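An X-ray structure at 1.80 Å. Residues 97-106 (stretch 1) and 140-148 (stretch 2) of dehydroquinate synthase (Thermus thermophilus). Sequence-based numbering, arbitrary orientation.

Stretch 1 (97-106) TDLGGFVAAT
Stretch 2, residues 140-148: KNLVGAFHF

Residues 97-106 form a regular helix, phi and psi near -65° and -40° until Thr106 (-117°/-18°), whose OG1 donates to Phe102 O at 2.9 Å. A strand that includes Gly144, Ala145 and Phe146 crosses it at 76°, with the axes 7.9 Å apart at closest approach. No hydrogen bond joins the two stretches; they meet by packing, burying 326 Å² in all.

Stretch 2 turns at Lys140 (-75°/146°) and Asn141 (44°/56°), and again at Val143. Asn141, chi1 m, only grazes the helix: its OD1 lies 4.4 Å from Asp98 OD1, and both oxygens are hydrogen-bonded elsewhere in the structure. Leu142 (-105°/-6°, chi1 m, chi2 t) remains out of reach. Val143 (-134°/133°, chi1 t) offers a branched apolar surface, its CG1 3.8 Å from Phe102 CZ.

Gly144 is fully extended (-180°/-157°), its CA 6.0 Å from Phe102 CA. The CA-to-CB bond of Phe102 (chi1 t, chi2 49°) points sideways relative to stretch 2, but its ring comes nearer. With no side chain, Gly144 presents its bare CA to one ring face, 4.0 Å from the centroid, in a CH-pi contact, and Gly144 O lies 3.4 Å from Phe102 CE1. Ala145 (-166°/148°) points toward the helix; its small methyl fits a close approach, with CB 3.8 Å from both Phe102 CD1 and Ala105 CB. Phe146 (-90°/111°, chi1 m) points away, following the alternation of an extended chain.

His147 (-144°/117°, chi1 t, chi2 49°) again points toward the helix, with His147 CA 5.7 Å from Ala105 CA. The flat imidazole lies against the backbone: Ala105 CA is over one face, 3.7 Å from the centroid, while His147 CD2 is 3.4 Å from Ala105 N and 3.7 Å from Gly101 O. Ala105 CB and His147 CB are 3.5 Å apart, and Ala105 has no atoms beyond CB to place in this close contact. Phe148 (-89°/143°, chi1 m) lies beyond reach.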

# COMPACT_ATOMS: atom_id res chain seq x y z
N THR A 97 7.72 -3.56 13.50
CA THR A 97 6.53 -2.80 13.19
C THR A 97 6.60 -2.29 11.75
O THR A 97 5.58 -2.17 11.09
CB THR A 97 6.31 -1.62 14.17
OG1 THR A 97 7.54 -0.91 14.37
CG2 THR A 97 5.81 -2.14 15.51
N ASP A 98 7.82 -2.02 11.28
CA ASP A 98 8.00 -1.57 9.90
C ASP A 98 7.54 -2.68 8.95
O ASP A 98 6.72 -2.46 8.06
CB ASP A 98 9.49 -1.25 9.63
CG ASP A 98 9.89 0.14 10.08
OD1 ASP A 98 11.09 0.47 10.03
OD2 ASP A 98 9.00 0.92 10.50
N LEU A 99 8.07 -3.88 9.16
CA LEU A 99 7.71 -5.04 8.34
C LEU A 99 6.25 -5.43 8.54
O LEU A 99 5.48 -5.52 7.57
CB LEU A 99 8.61 -6.22 8.68
CG LEU A 99 8.20 -7.56 8.06
CD1 LEU A 99 8.48 -7.53 6.56
CD2 LEU A 99 8.96 -8.68 8.72
N GLY A 100 5.87 -5.66 9.79
CA GLY A 100 4.50 -6.05 10.11
C GLY A 100 3.44 -5.05 9.68
O GLY A 100 2.35 -5.44 9.26
N GLY A 101 3.75 -3.77 9.81
CA GLY A 101 2.79 -2.75 9.41
C GLY A 101 2.59 -2.75 7.90
O GLY A 101 1.49 -2.51 7.42
N PHE A 102 3.66 -3.04 7.16
CA PHE A 102 3.60 -3.08 5.70
C PHE A 102 2.84 -4.32 5.24
O PHE A 102 2.09 -4.28 4.26
CB PHE A 102 5.01 -3.04 5.12
CG PHE A 102 5.04 -2.99 3.61
CD1 PHE A 102 4.26 -2.07 2.92
CD2 PHE A 102 5.86 -3.86 2.89
CE1 PHE A 102 4.29 -2.02 1.53
CE2 PHE A 102 5.90 -3.82 1.50
CZ PHE A 102 5.11 -2.90 0.81
N VAL A 103 3.05 -5.43 5.94
CA VAL A 103 2.34 -6.66 5.63
C VAL A 103 0.84 -6.39 5.84
O VAL A 103 0.02 -6.74 5.00
CB VAL A 103 2.80 -7.82 6.54
CG1 VAL A 103 1.83 -9.00 6.45
CG2 VAL A 103 4.20 -8.28 6.11
N ALA A 104 0.50 -5.76 6.96
CA ALA A 104 -0.90 -5.44 7.25
C ALA A 104 -1.48 -4.48 6.21
O ALA A 104 -2.64 -4.61 5.82
CB ALA A 104 -1.03 -4.81 8.64
N ALA A 105 -0.68 -3.52 5.78
CA ALA A 105 -1.13 -2.54 4.79
C ALA A 105 -1.44 -3.15 3.44
O ALA A 105 -2.25 -2.60 2.69
CB ALA A 105 -0.08 -1.44 4.63
N THR A 106 -0.83 -4.28 3.12
CA THR A 106 -1.00 -4.88 1.81
C THR A 106 -1.67 -6.24 1.71
O THR A 106 -2.11 -6.62 0.63
CB THR A 106 0.35 -4.93 1.08
OG1 THR A 106 1.28 -5.70 1.86
CG2 THR A 106 0.90 -3.50 0.90
N LYS A 140 17.86 1.65 1.86
CA LYS A 140 16.98 1.46 3.00
C LYS A 140 15.64 2.15 2.79
O LYS A 140 15.56 3.20 2.17
CB LYS A 140 17.62 2.05 4.27
CG LYS A 140 18.94 1.42 4.68
CD LYS A 140 18.74 0.01 5.20
CE LYS A 140 20.03 -0.52 5.79
NZ LYS A 140 19.89 -1.91 6.32
N ASN A 141 14.59 1.53 3.32
CA ASN A 141 13.24 2.08 3.27
C ASN A 141 12.79 2.67 1.94
O ASN A 141 12.38 3.83 1.88
CB ASN A 141 13.10 3.14 4.36
CG ASN A 141 13.49 2.63 5.73
OD1 ASN A 141 12.92 1.65 6.22
ND2 ASN A 141 14.47 3.28 6.36
N LEU A 142 12.86 1.88 0.87
CA LEU A 142 12.45 2.38 -0.44
C LEU A 142 11.09 1.84 -0.88
O LEU A 142 10.56 2.25 -1.90
CB LEU A 142 13.51 2.02 -1.48
CG LEU A 142 14.88 2.67 -1.26
CD1 LEU A 142 15.85 2.20 -2.33
CD2 LEU A 142 14.74 4.18 -1.30
N VAL A 143 10.54 0.92 -0.09
CA VAL A 143 9.24 0.33 -0.40
C VAL A 143 8.43 0.32 0.89
O VAL A 143 8.93 -0.06 1.94
CB VAL A 143 9.38 -1.12 -0.90
CG1 VAL A 143 8.01 -1.67 -1.32
CG2 VAL A 143 10.35 -1.16 -2.09
N GLY A 144 7.18 0.76 0.82
CA GLY A 144 6.40 0.77 2.03
C GLY A 144 5.00 1.29 1.84
O GLY A 144 4.46 1.26 0.74
N ALA A 145 4.42 1.76 2.94
CA ALA A 145 3.07 2.27 2.92
C ALA A 145 2.78 3.04 4.19
O ALA A 145 3.34 2.74 5.24
CB ALA A 145 2.09 1.10 2.81
N PHE A 146 1.93 4.05 4.08
CA PHE A 146 1.51 4.78 5.26
C PHE A 146 0.27 4.01 5.72
O PHE A 146 -0.76 4.01 5.03
CB PHE A 146 1.17 6.23 4.92
CG PHE A 146 2.39 7.09 4.74
CD1 PHE A 146 2.82 7.45 3.47
CD2 PHE A 146 3.12 7.52 5.85
CE1 PHE A 146 3.98 8.22 3.30
CE2 PHE A 146 4.28 8.29 5.69
CZ PHE A 146 4.70 8.64 4.41
N HIS A 147 0.40 3.33 6.85
CA HIS A 147 -0.69 2.53 7.39
C HIS A 147 -0.61 2.67 8.90
O HIS A 147 0.39 2.29 9.52
CB HIS A 147 -0.51 1.07 6.96
CG HIS A 147 -1.70 0.21 7.23
ND1 HIS A 147 -2.98 0.57 6.87
CD2 HIS A 147 -1.81 -1.00 7.84
CE1 HIS A 147 -3.82 -0.38 7.23
NE2 HIS A 147 -3.14 -1.34 7.82
N PHE A 148 -1.66 3.23 9.48
CA PHE A 148 -1.69 3.48 10.92
C PHE A 148 -2.24 2.33 11.73
O PHE A 148 -3.19 1.66 11.32
CB PHE A 148 -2.52 4.73 11.22
CG PHE A 148 -2.03 5.95 10.51
CD1 PHE A 148 -2.42 6.22 9.22
CD2 PHE A 148 -1.12 6.80 11.13
CE1 PHE A 148 -1.92 7.32 8.53
CE2 PHE A 148 -0.61 7.91 10.45
CZ PHE A 148 -1.01 8.16 9.15